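Local coordinates for secreted effector protein sseI (Salmonella enterica subsp. enterica serovar Typhimurium, PDB 4G29), which is a secreted Salmonella virulence factor whose catalytic domain belongs to the cysteine protease superfamily and probably works as a papain-like enzyme, at residues R62-F67 and Y135-N140; T78-V83 and D95-Q100; K131-T136 and V164-P169. All coordinates share one frame; numbering follows the deposited sequence.

Contact 1 of 3, residues R62-F67 and Y135-N140; sequences RYRGIF and YTDFSN
Strands 61-69 and 132-138 run antiparallel as neighbours in the domain's central sheet, and Arg-64, Tyr-135 and Asp-137 meet across them on one face. Backbone bonds at the hydrogen-bonded pairs Tyr-63 with Phe-138 and Gly-65 with Thr-136 hold the register; Tyr-63 N reaches Phe-138 O at 2.8 Å. Arg-64 begins with CG anti to its backbone N (chi1 -175°), and a later bend at chi3 brings NE round to the carboxylate of Asp-137. The grip is side-on: Arg-64 NE meets Asp-137 OD1 at 2.7 Å while Arg-64 NH2 meets Asp-137 OD2 at 2.9 Å, each oxygen using its syn lone pair. The two bonds together hold guanidinium and carboxylate nearly coplanar, 12° apart, and restrict their rotation. The same guanidinium lies flat over a face of the Tyr-135 ring, with Arg-64 CZ 3.9 Å from the centroid of the Tyr-135 ring and the planes 16° apart, a stacked cation-pi contact. Arg-64 CD adds a CH-pi contact over that face. Arginine suits the place because its flat cation can bind a carboxylate at its edge and an aromatic ring on its face. A water links Arg-62 NH1 to Asp-137 OD2, and Arg-62 also forms a salt bridge with Asp-91 and bonds to the carbonyl of Asn-60. On the other face, Tyr-63 O lies at the Phe-138 ring edge, 3.5 Å from Phe-138 CD2; that phenyl packs on helix 141-147, while Tyr-63 OH bonds to Ser-50. Cross-strand pairing of this kind builds the antiparallel sheet of the papain-like fold.

Contact 2 of 3, residues T78-V83 and D95-Q100; sequences TNHFAV and DVSAHQ
His-80 is held at both ring nitrogens. Its NE2 donates to Asp-95 OD1 at 2.7 Å, the two side chains reaching toward each other tip to tip, with ring and carboxylate planes 42° apart; OD1 is met on its syn side. From the same segment as Asp-95, Gln-100 NE2 donates to His-80 ND1 at 2.9 Å, a bond less straight at 145°, in the amide plane of the glutamine but tilted from that of the ring. Two such bonds restrict rotation of the imidazole, whose CG, anti to the backbone N (chi1 -168°), carries the ring out toward segment 95-100. Histidine suits the place because one nitrogen can donate while the other accepts. A water hydrogen-bonded to Asp-95 OD1 at 2.7 Å is also in reach of Phe-81 O and Ser-97 OG. Asp-95 OD2 accepts from Trp-120 NE1 and is hydrogen-bonded to the hydroxyl of Tyr-124, so second-shell residues position the buried carboxylate. Ser-97 OG lies 3.4 Å from His-80 CE1. Farther out, the small Ala-82 CB packs on Asp-95 CB at 3.9 Å, and a type I turn from Asp-95 to Ala-98 brings Gln-100 back to the strand. With Cys-42, His-80 and Asp-95 fit a Cys-His-Asp triad, consistent with papain-like enzymes. Helix 42-55 touches the contact through Cys-42 on His-80, and helix 117-126 through Tyr-124 on His-80 and Ala-98, while strand 61-69 pairs alongside strand 78-87.

Contact 3 of 3, residues K131-T136 and V164-P169; sequences KLIYYT and VFVTSP
Tyr-135 and Val-164 form the hydrogen-bonded pair where strand 132-138 meets the short edge strand 164-165. Followed outward from CB, the tyrosine turns CG between its backbone N and carbonyl carbon (chi1 74°), and the ring comes to lie against Val-164 and Val-166. CG lies near Val-164 O; Tyr-135 CD2 meets Val-166 CG2 at 3.6 Å, that methyl lying at the ring edge. CE1 lies near Val-164 CB, which sits over one face, 3.8 Å from the ring centroid, in a CH-pi contact. CE2 is flanked by Val-164 CG1 and Val-166 CG2, and CZ and OH at the tip of Tyr-135 both touch Val-164 CG1, CZ at 3.5 Å. A beta-branched valine suits this place, offering CB and a methyl to the flat ring. Val-164 and Tyr-135 also exchange two backbone bonds. Beyond Phe-165 the pairing becomes irregular: Ile-133 O accepts from both Val-166 N, at 2.8 Å, and Thr-167 N, at 3.2 Å. Thr-167 then substitutes a side chain for the backbone, its OG1 donating to Lys-131 O at 2.6 Å on a lone pair and accepting from Ile-133 N at 2.9 Å. A threonine hydroxyl can do both at once. On the opposite face of the sheet from Tyr-135, Phe-165 CD1 packs against Leu-132 CD1 and Tyr-134 CB, and Leu-132 CD1 also meets Pro-169 CD at 3.9 Å. Pro-169 stands at the N-cap of helix 170-176. Such a short, irregular antiparallel strand forms the edge of the sheet in this papain-like domain.

In the fold
All three contacts reach one antiparallel sheet; contacts 1 and 3 pair its strands, and contact 2 packs a loop on strand 78-87. Contact 1 and contact 3 share Tyr-135 and Thr-136, so strand 132-138 bonds to strand 61-69 on one side and to 164-165 on the other. Contact 2 joins contact 1 through strand 78-87: Arg-64 N lies 2.8 Å from Ala-82 O and Ile-66 N lies 2.9 Å from His-80 O, both probable hydrogen bonds. Ile-66 also touches the putative Cys-His-Asp site, which contact 2 supplies with its histidine and aspartate. Contact 3, its nearest atoms about 7 Å from contact 2, reaches that region through Ile-133 CG2, which packs on Ile-66 CG2.

Contact 1 of 3, residues R62-F67 and Y135-N140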
loop_
_atom_site.group_PDB
_atom_site.type_symbol
_atom_site.label_atom_id
_atom_site.label_comp_id
_atom_site.label_asym_id
_atom_site.label_seq_id
_atom_site.Cartn_x
_atom_site.Cartn_y
_atom_site.Cartn_z
ATOM N N ARG A 62 9.364 -2.237 -6.837
ATOM C CA ARG A 62 8.736 -3.396 -6.260
ATOM C C ARG A 62 7.250 -3.103 -6.092
ATOM O O ARG A 62 6.868 -1.926 -5.946
ATOM C CB ARG A 62 9.342 -3.712 -4.899
ATOM C CG ARG A 62 10.718 -4.306 -4.932
ATOM C CD ARG A 62 11.559 -3.701 -3.829
ATOM N NE ARG A 62 11.948 -2.327 -4.142
ATOM C CZ ARG A 62 12.394 -1.422 -3.272
ATOM N NH1 ARG A 62 12.526 -1.700 -1.959
ATOM N NH2 ARG A 62 12.746 -0.227 -3.709
ATOM N N TYR A 63 6.483 -4.198 -5.992
ATOM C CA TYR A 63 5.056 -4.190 -5.853
ATOM C C TYR A 63 4.756 -4.708 -4.461
ATOM O O TYR A 63 5.107 -5.814 -4.142
ATOM C CB TYR A 63 4.432 -5.030 -6.939
ATOM C CG TYR A 63 4.757 -4.499 -8.317
ATOM C CD1 TYR A 63 4.096 -3.377 -8.837
ATOM C CD2 TYR A 63 5.792 -5.051 -9.066
ATOM C CE1 TYR A 63 4.389 -2.888 -10.092
ATOM C CE2 TYR A 63 6.150 -4.501 -10.301
ATOM C CZ TYR A 63 5.441 -3.465 -10.814
ATOM O OH TYR A 63 5.853 -3.001 -12.047
ATOM N N ARG A 64 4.116 -3.851 -3.671
ATOM C CA ARG A 64 3.846 -4.119 -2.295
ATOM C C ARG A 64 2.435 -4.648 -2.104
ATOM O O ARG A 64 1.464 -3.905 -2.288
ATOM C CB ARG A 64 4.093 -2.847 -1.438
ATOM C CG ARG A 64 3.950 -3.098 0.078
ATOM C CD ARG A 64 4.607 -1.982 0.901
ATOM N NE ARG A 64 6.062 -2.016 0.752
ATOM C CZ ARG A 64 6.929 -1.296 1.457
ATOM N NH1 ARG A 64 6.491 -0.388 2.301
ATOM N NH2 ARG A 64 8.243 -1.440 1.300
ATOM N N GLY A 65 2.320 -5.921 -1.720
ATOM C CA GLY A 65 1.048 -6.565 -1.401
ATOM C C GLY A 65 0.817 -6.494 0.092
ATOM O O GLY A 65 1.756 -6.765 0.874
ATOM N N ILE A 66 -0.355 -6.052 0.491
ATOM C CA ILE A 66 -0.687 -5.782 1.871
ATOM C C ILE A 66 -1.987 -6.497 2.312
ATOM O O ILE A 66 -2.989 -6.588 1.530
ATOM C CB ILE A 66 -0.878 -4.225 2.076
ATOM C CG1 ILE A 66 0.337 -3.462 1.567
ATOM C CG2 ILE A 66 -1.316 -3.792 3.537
ATOM C CD1 ILE A 66 -0.027 -2.106 0.982
ATOM N N PHE A 67 -1.978 -7.039 3.540
ATOM C CA PHE A 67 -3.230 -7.432 4.169
ATOM C C PHE A 67 -3.505 -6.588 5.420
ATOM O O PHE A 67 -2.570 -6.220 6.163
ATOM C CB PHE A 67 -3.259 -8.888 4.594
ATOM C CG PHE A 67 -3.487 -9.894 3.466
ATOM C CD1 PHE A 67 -4.400 -9.647 2.390
ATOM C CD2 PHE A 67 -2.887 -11.159 3.525
ATOM C CE1 PHE A 67 -4.617 -10.597 1.401
ATOM C CE2 PHE A 67 -3.085 -12.108 2.477
ATOM C CZ PHE A 67 -3.994 -11.810 1.456
ATOM N N TYR A 135 2.837 -6.807 5.008
ATOM C CA TYR A 135 3.094 -6.767 3.590
ATOM C C TYR A 135 4.283 -7.613 3.164
ATOM O O TYR A 135 5.135 -8.060 3.990
ATOM C CB TYR A 135 3.253 -5.305 3.165
ATOM C CG TYR A 135 4.578 -4.656 3.578
ATOM C CD1 TYR A 135 5.731 -4.881 2.827
ATOM C CD2 TYR A 135 4.652 -3.803 4.682
ATOM C CE1 TYR A 135 6.911 -4.289 3.153
ATOM C CE2 TYR A 135 5.840 -3.226 5.047
ATOM C CZ TYR A 135 6.957 -3.443 4.280
ATOM O OH TYR A 135 8.122 -2.803 4.692
ATOM N N THR A 136 4.376 -7.782 1.837
ATOM C CA THR A 136 5.525 -8.365 1.234
ATOM C C THR A 136 5.754 -7.579 -0.081
ATOM O O THR A 136 4.786 -7.220 -0.734
ATOM C CB THR A 136 5.311 -9.871 0.884
ATOM O OG1 THR A 136 4.900 -10.605 2.035
ATOM C CG2 THR A 136 6.581 -10.501 0.208
ATOM N N ASP A 137 7.012 -7.259 -0.390
ATOM C CA ASP A 137 7.405 -6.703 -1.688
ATOM C C ASP A 137 7.789 -7.774 -2.703
ATOM O O ASP A 137 8.511 -8.752 -2.386
ATOM C CB ASP A 137 8.551 -5.687 -1.511
ATOM C CG ASP A 137 8.163 -4.461 -0.719
ATOM O OD1 ASP A 137 6.995 -4.101 -0.700
ATOM O OD2 ASP A 137 9.061 -3.837 -0.099
ATOM N N PHE A 138 7.371 -7.553 -3.950
ATOM C CA PHE A 138 7.551 -8.504 -5.047
ATOM C C PHE A 138 8.121 -7.780 -6.244
ATOM O O PHE A 138 7.915 -6.576 -6.434
ATOM C CB PHE A 138 6.200 -9.120 -5.439
ATOM C CG PHE A 138 5.547 -9.869 -4.357
ATOM C CD1 PHE A 138 5.782 -11.220 -4.218
ATOM C CD2 PHE A 138 4.627 -9.267 -3.489
ATOM C CE1 PHE A 138 5.167 -11.948 -3.215
ATOM C CE2 PHE A 138 3.996 -10.052 -2.503
ATOM C CZ PHE A 138 4.279 -11.337 -2.373
ATOM N N SER A 139 8.817 -8.518 -7.101
ATOM C CA SER A 139 9.358 -7.915 -8.311
ATOM C C SER A 139 8.299 -7.848 -9.407
ATOM O O SER A 139 8.467 -7.120 -10.379
ATOM C CB SER A 139 10.584 -8.722 -8.776
ATOM O OG SER A 139 10.105 -9.981 -9.224
ATOM N N ASN A 140 7.188 -8.579 -9.270
ATOM C CA ASN A 140 6.208 -8.697 -10.347
ATOM C C ASN A 140 4.808 -8.429 -9.801
ATOM O O ASN A 140 4.475 -8.938 -8.725
ATOM C CB ASN A 140 6.320 -10.103 -10.965
ATOM C CG ASN A 140 5.276 -10.364 -12.025
ATOM O OD1 ASN A 140 4.116 -10.620 -11.719
ATOM N ND2 ASN A 140 5.686 -10.289 -13.302
HETATM O O HOH W 1 11.624 -3.907 -0.368
HETATM O O HOH W 2 8.291 0.359 4.274
#

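Contact 2 of 3, residues T78-V83 and D95-Q100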
loop_
_atom_site.group_PDB
_atom_site.type_symbol
_atom_site.label_atom_id
_atom_site.label_comp_id
_atom_site.label_asym_id
_atom_site.label_seq_id
_atom_site.Cartn_x
_atom_site.Cartn_y
_atom_site.Cartn_z
ATOM N N THR A 78 -8.742 -7.890 4.207
ATOM C CA THR A 78 -8.722 -6.787 3.252
ATOM C C THR A 78 -7.340 -6.691 2.623
ATOM O O THR A 78 -6.327 -6.734 3.332
ATOM C CB THR A 78 -9.087 -5.539 3.945
ATOM O OG1 THR A 78 -10.417 -5.663 4.462
ATOM C CG2 THR A 78 -8.958 -4.310 2.979
ATOM N N ASN A 79 -7.303 -6.557 1.312
ATOM C CA ASN A 79 -6.025 -6.415 0.621
ATOM C C ASN A 79 -5.812 -4.985 0.149
ATOM O O ASN A 79 -6.756 -4.137 0.088
ATOM C CB ASN A 79 -5.807 -7.502 -0.440
ATOM C CG ASN A 79 -6.713 -7.346 -1.650
ATOM O OD1 ASN A 79 -7.541 -6.421 -1.676
ATOM N ND2 ASN A 79 -6.556 -8.215 -2.679
ATOM N N HIS A 80 -4.574 -4.679 -0.160
ATOM C CA HIS A 80 -4.204 -3.398 -0.702
ATOM C C HIS A 80 -2.837 -3.553 -1.398
ATOM O O HIS A 80 -2.104 -4.513 -1.152
ATOM C CB HIS A 80 -4.113 -2.332 0.396
ATOM C CG HIS A 80 -4.008 -0.927 -0.120
ATOM N ND1 HIS A 80 -4.959 -0.355 -0.938
ATOM C CD2 HIS A 80 -3.052 0.019 0.065
ATOM C CE1 HIS A 80 -4.590 0.878 -1.230
ATOM N NE2 HIS A 80 -3.424 1.122 -0.649
ATOM N N PHE A 81 -2.563 -2.629 -2.286
ATOM C CA PHE A 81 -1.335 -2.638 -3.104
ATOM C C PHE A 81 -0.739 -1.259 -3.259
ATOM O O PHE A 81 -1.449 -0.271 -3.504
ATOM C CB PHE A 81 -1.572 -3.270 -4.478
ATOM C CG PHE A 81 -2.077 -4.685 -4.390
ATOM C CD1 PHE A 81 -1.199 -5.726 -4.257
ATOM C CD2 PHE A 81 -3.420 -4.945 -4.440
ATOM C CE1 PHE A 81 -1.647 -6.991 -4.133
ATOM C CE2 PHE A 81 -3.854 -6.254 -4.317
ATOM C CZ PHE A 81 -2.978 -7.236 -4.154
ATOM N N ALA A 82 0.578 -1.186 -3.170
ATOM C CA ALA A 82 1.271 0.060 -3.399
ATOM C C ALA A 82 2.521 -0.254 -4.252
ATOM O O ALA A 82 2.847 -1.421 -4.440
ATOM C CB ALA A 82 1.680 0.741 -2.057
ATOM N N VAL A 83 3.239 0.769 -4.652
ATOM C CA VAL A 83 4.475 0.575 -5.453
ATOM C C VAL A 83 5.635 1.282 -4.757
ATOM O O VAL A 83 5.477 2.404 -4.273
ATOM C CB VAL A 83 4.284 1.044 -6.922
ATOM C CG1 VAL A 83 5.466 0.667 -7.784
ATOM C CG2 VAL A 83 2.974 0.469 -7.552
ATOM N N ASP A 95 1.344 5.358 -3.068
ATOM C CA ASP A 95 0.139 4.665 -2.658
ATOM C C ASP A 95 -1.032 5.601 -2.885
ATOM O O ASP A 95 -1.622 6.141 -1.941
ATOM C CB ASP A 95 0.284 4.249 -1.182
ATOM C CG ASP A 95 -0.884 3.410 -0.651
ATOM O OD1 ASP A 95 -1.824 3.126 -1.403
ATOM O OD2 ASP A 95 -0.818 3.048 0.559
ATOM N N VAL A 96 -1.323 5.805 -4.161
ATOM C CA VAL A 96 -2.284 6.799 -4.600
ATOM C C VAL A 96 -3.767 6.387 -4.434
ATOM O O VAL A 96 -4.641 7.178 -4.737
ATOM C CB VAL A 96 -1.996 7.335 -6.023
ATOM C CG1 VAL A 96 -0.521 7.835 -6.172
ATOM C CG2 VAL A 96 -2.263 6.295 -7.100
ATOM N N SER A 97 -4.027 5.181 -3.938
ATOM C CA SER A 97 -5.382 4.750 -3.614
ATOM C C SER A 97 -5.583 4.423 -2.130
ATOM O O SER A 97 -6.580 3.790 -1.771
ATOM C CB SER A 97 -5.805 3.589 -4.483
ATOM O OG SER A 97 -5.077 2.414 -4.236
ATOM N N ALA A 98 -4.678 4.884 -1.265
ATOM C CA ALA A 98 -4.729 4.595 0.184
ATOM C C ALA A 98 -6.063 5.033 0.773
ATOM O O ALA A 98 -6.629 4.405 1.672
ATOM C CB ALA A 98 -3.541 5.347 0.935
ATOM N N HIS A 99 -6.530 6.160 0.279
ATOM C CA HIS A 99 -7.756 6.756 0.769
ATOM C C HIS A 99 -9.006 5.967 0.470
ATOM O O HIS A 99 -10.105 6.371 0.956
ATOM C CB HIS A 99 -7.956 8.197 0.335
ATOM C CG HIS A 99 -7.790 8.385 -1.127
ATOM N ND1 HIS A 99 -8.774 8.913 -1.936
ATOM C CD2 HIS A 99 -6.790 8.010 -1.938
ATOM C CE1 HIS A 99 -8.315 8.949 -3.183
ATOM N NE2 HIS A 99 -7.124 8.383 -3.207
ATOM N N GLN A 100 -8.878 4.845 -0.239
ATOM C CA GLN A 100 -10.002 3.901 -0.304
ATOM C C GLN A 100 -10.475 3.441 1.094
ATOM O O GLN A 100 -11.595 3.000 1.232
ATOM C CB GLN A 100 -9.742 2.718 -1.214
ATOM C CG GLN A 100 -8.809 1.674 -0.683
ATOM C CD GLN A 100 -8.936 0.315 -1.343
ATOM O OE1 GLN A 100 -10.031 -0.098 -1.743
ATOM N NE2 GLN A 100 -7.833 -0.451 -1.349
HETATM O O HOH W 3 -2.356 2.487 -4.011
#

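Contact 3 of 3, residues K131-T136 and V164-P169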
loop_
_atom_site.group_PDB
_atom_site.type_symbol
_atom_site.label_atom_id
_atom_site.label_comp_id
_atom_site.label_asym_id
_atom_site.label_seq_id
_atom_site.Cartn_x
_atom_site.Cartn_y
_atom_site.Cartn_z
ATOM N N LYS A 131 -5.963 -2.777 13.971
ATOM C CA LYS A 131 -5.897 -3.741 12.887
ATOM C C LYS A 131 -4.458 -4.228 12.702
ATOM O O LYS A 131 -3.484 -3.510 12.990
ATOM C CB LYS A 131 -6.409 -3.137 11.580
ATOM C CG LYS A 131 -7.891 -2.680 11.569
ATOM C CD LYS A 131 -8.181 -1.785 10.347
ATOM C CE LYS A 131 -9.590 -1.144 10.362
ATOM N NZ LYS A 131 -10.599 -2.064 9.872
ATOM N N LEU A 132 -4.350 -5.464 12.241
ATOM C CA LEU A 132 -3.105 -6.096 11.916
ATOM C C LEU A 132 -2.818 -5.841 10.472
ATOM O O LEU A 132 -3.616 -6.210 9.583
ATOM C CB LEU A 132 -3.186 -7.591 12.127
ATOM C CG LEU A 132 -2.005 -8.439 11.630
ATOM C CD1 LEU A 132 -0.670 -8.131 12.349
ATOM C CD2 LEU A 132 -2.315 -9.958 11.729
ATOM N N ILE A 133 -1.670 -5.239 10.245
ATOM C CA ILE A 133 -1.257 -4.885 8.888
ATOM C C ILE A 133 0.138 -5.437 8.624
ATOM O O ILE A 133 1.070 -5.173 9.391
ATOM C CB ILE A 133 -1.275 -3.373 8.664
ATOM C CG1 ILE A 133 -2.648 -2.780 9.048
ATOM C CG2 ILE A 133 -0.874 -3.066 7.189
ATOM C CD1 ILE A 133 -2.798 -1.292 8.758
ATOM N N TYR A 134 0.268 -6.182 7.528
ATOM C CA TYR A 134 1.577 -6.664 7.052
ATOM C C TYR A 134 1.627 -6.693 5.522
ATOM O O TYR A 134 0.586 -6.703 4.871
ATOM C CB TYR A 134 1.906 -8.022 7.694
ATOM C CG TYR A 134 1.010 -9.162 7.376
ATOM C CD1 TYR A 134 1.019 -9.778 6.092
ATOM C CD2 TYR A 134 0.131 -9.638 8.324
ATOM C CE1 TYR A 134 0.203 -10.846 5.845
ATOM C CE2 TYR A 134 -0.675 -10.718 8.074
ATOM C CZ TYR A 134 -0.651 -11.304 6.858
ATOM O OH TYR A 134 -1.494 -12.348 6.631
ATOM N N TYR A 135 2.837 -6.807 5.008
ATOM C CA TYR A 135 3.094 -6.767 3.590
ATOM C C TYR A 135 4.283 -7.613 3.164
ATOM O O TYR A 135 5.135 -8.060 3.990
ATOM C CB TYR A 135 3.253 -5.305 3.165
ATOM C CG TYR A 135 4.578 -4.656 3.578
ATOM C CD1 TYR A 135 5.731 -4.881 2.827
ATOM C CD2 TYR A 135 4.652 -3.803 4.682
ATOM C CE1 TYR A 135 6.911 -4.289 3.153
ATOM C CE2 TYR A 135 5.840 -3.226 5.047
ATOM C CZ TYR A 135 6.957 -3.443 4.280
ATOM O OH TYR A 135 8.122 -2.803 4.692
ATOM N N THR A 136 4.376 -7.782 1.837
ATOM C CA THR A 136 5.525 -8.365 1.234
ATOM C C THR A 136 5.754 -7.579 -0.081
ATOM O O THR A 136 4.786 -7.220 -0.734
ATOM C CB THR A 136 5.311 -9.871 0.884
ATOM O OG1 THR A 136 4.900 -10.605 2.035
ATOM C CG2 THR A 136 6.581 -10.501 0.208
ATOM N N VAL A 164 6.226 -8.660 6.427
ATOM C CA VAL A 164 6.750 -7.517 7.147
ATOM C C VAL A 164 5.615 -6.831 7.881
ATOM O O VAL A 164 4.665 -6.367 7.260
ATOM C CB VAL A 164 7.484 -6.515 6.231
ATOM C CG1 VAL A 164 8.075 -5.352 7.030
ATOM C CG2 VAL A 164 8.558 -7.236 5.369
ATOM N N PHE A 165 5.683 -6.762 9.208
ATOM C CA PHE A 165 4.622 -6.126 10.011
ATOM C C PHE A 165 4.756 -4.626 10.003
ATOM O O PHE A 165 5.846 -4.075 10.210
ATOM C CB PHE A 165 4.610 -6.660 11.435
ATOM C CG PHE A 165 4.328 -8.117 11.505
ATOM C CD1 PHE A 165 3.008 -8.581 11.418
ATOM C CD2 PHE A 165 5.343 -9.040 11.705
ATOM C CE1 PHE A 165 2.754 -9.918 11.443
ATOM C CE2 PHE A 165 5.060 -10.394 11.780
ATOM C CZ PHE A 165 3.779 -10.814 11.620
ATOM N N VAL A 166 3.626 -3.981 9.711
ATOM C CA VAL A 166 3.412 -2.562 9.916
ATOM C C VAL A 166 2.882 -2.293 11.317
ATOM O O VAL A 166 3.349 -1.384 12.012
ATOM C CB VAL A 166 2.473 -2.027 8.882
ATOM C CG1 VAL A 166 2.158 -0.557 9.184
ATOM C CG2 VAL A 166 3.162 -2.163 7.506
ATOM N N THR A 167 1.931 -3.119 11.734
ATOM C CA THR A 167 1.392 -3.150 13.088
ATOM C C THR A 167 1.470 -4.544 13.680
ATOM O O THR A 167 1.673 -5.489 12.965
ATOM C CB THR A 167 -0.093 -2.670 13.143
ATOM O OG1 THR A 167 -0.950 -3.630 12.504
ATOM C CG2 THR A 167 -0.267 -1.295 12.580
ATOM N N SER A 168 1.346 -4.632 14.991
ATOM C CA SER A 168 1.343 -5.906 15.735
ATOM C C SER A 168 0.438 -5.758 16.941
ATOM O O SER A 168 0.904 -5.667 18.083
ATOM C CB SER A 168 2.753 -6.304 16.157
ATOM O OG SER A 168 2.792 -7.652 16.594
ATOM N N PRO A 169 -0.865 -5.716 16.705
ATOM C CA PRO A 169 -1.818 -5.398 17.768
ATOM C C PRO A 169 -1.808 -6.450 18.872
ATOM O O PRO A 169 -1.445 -7.634 18.633
ATOM C CB PRO A 169 -3.161 -5.371 17.092
ATOM C CG PRO A 169 -2.961 -5.761 15.704
ATOM C CD PRO A 169 -1.515 -5.854 15.380
#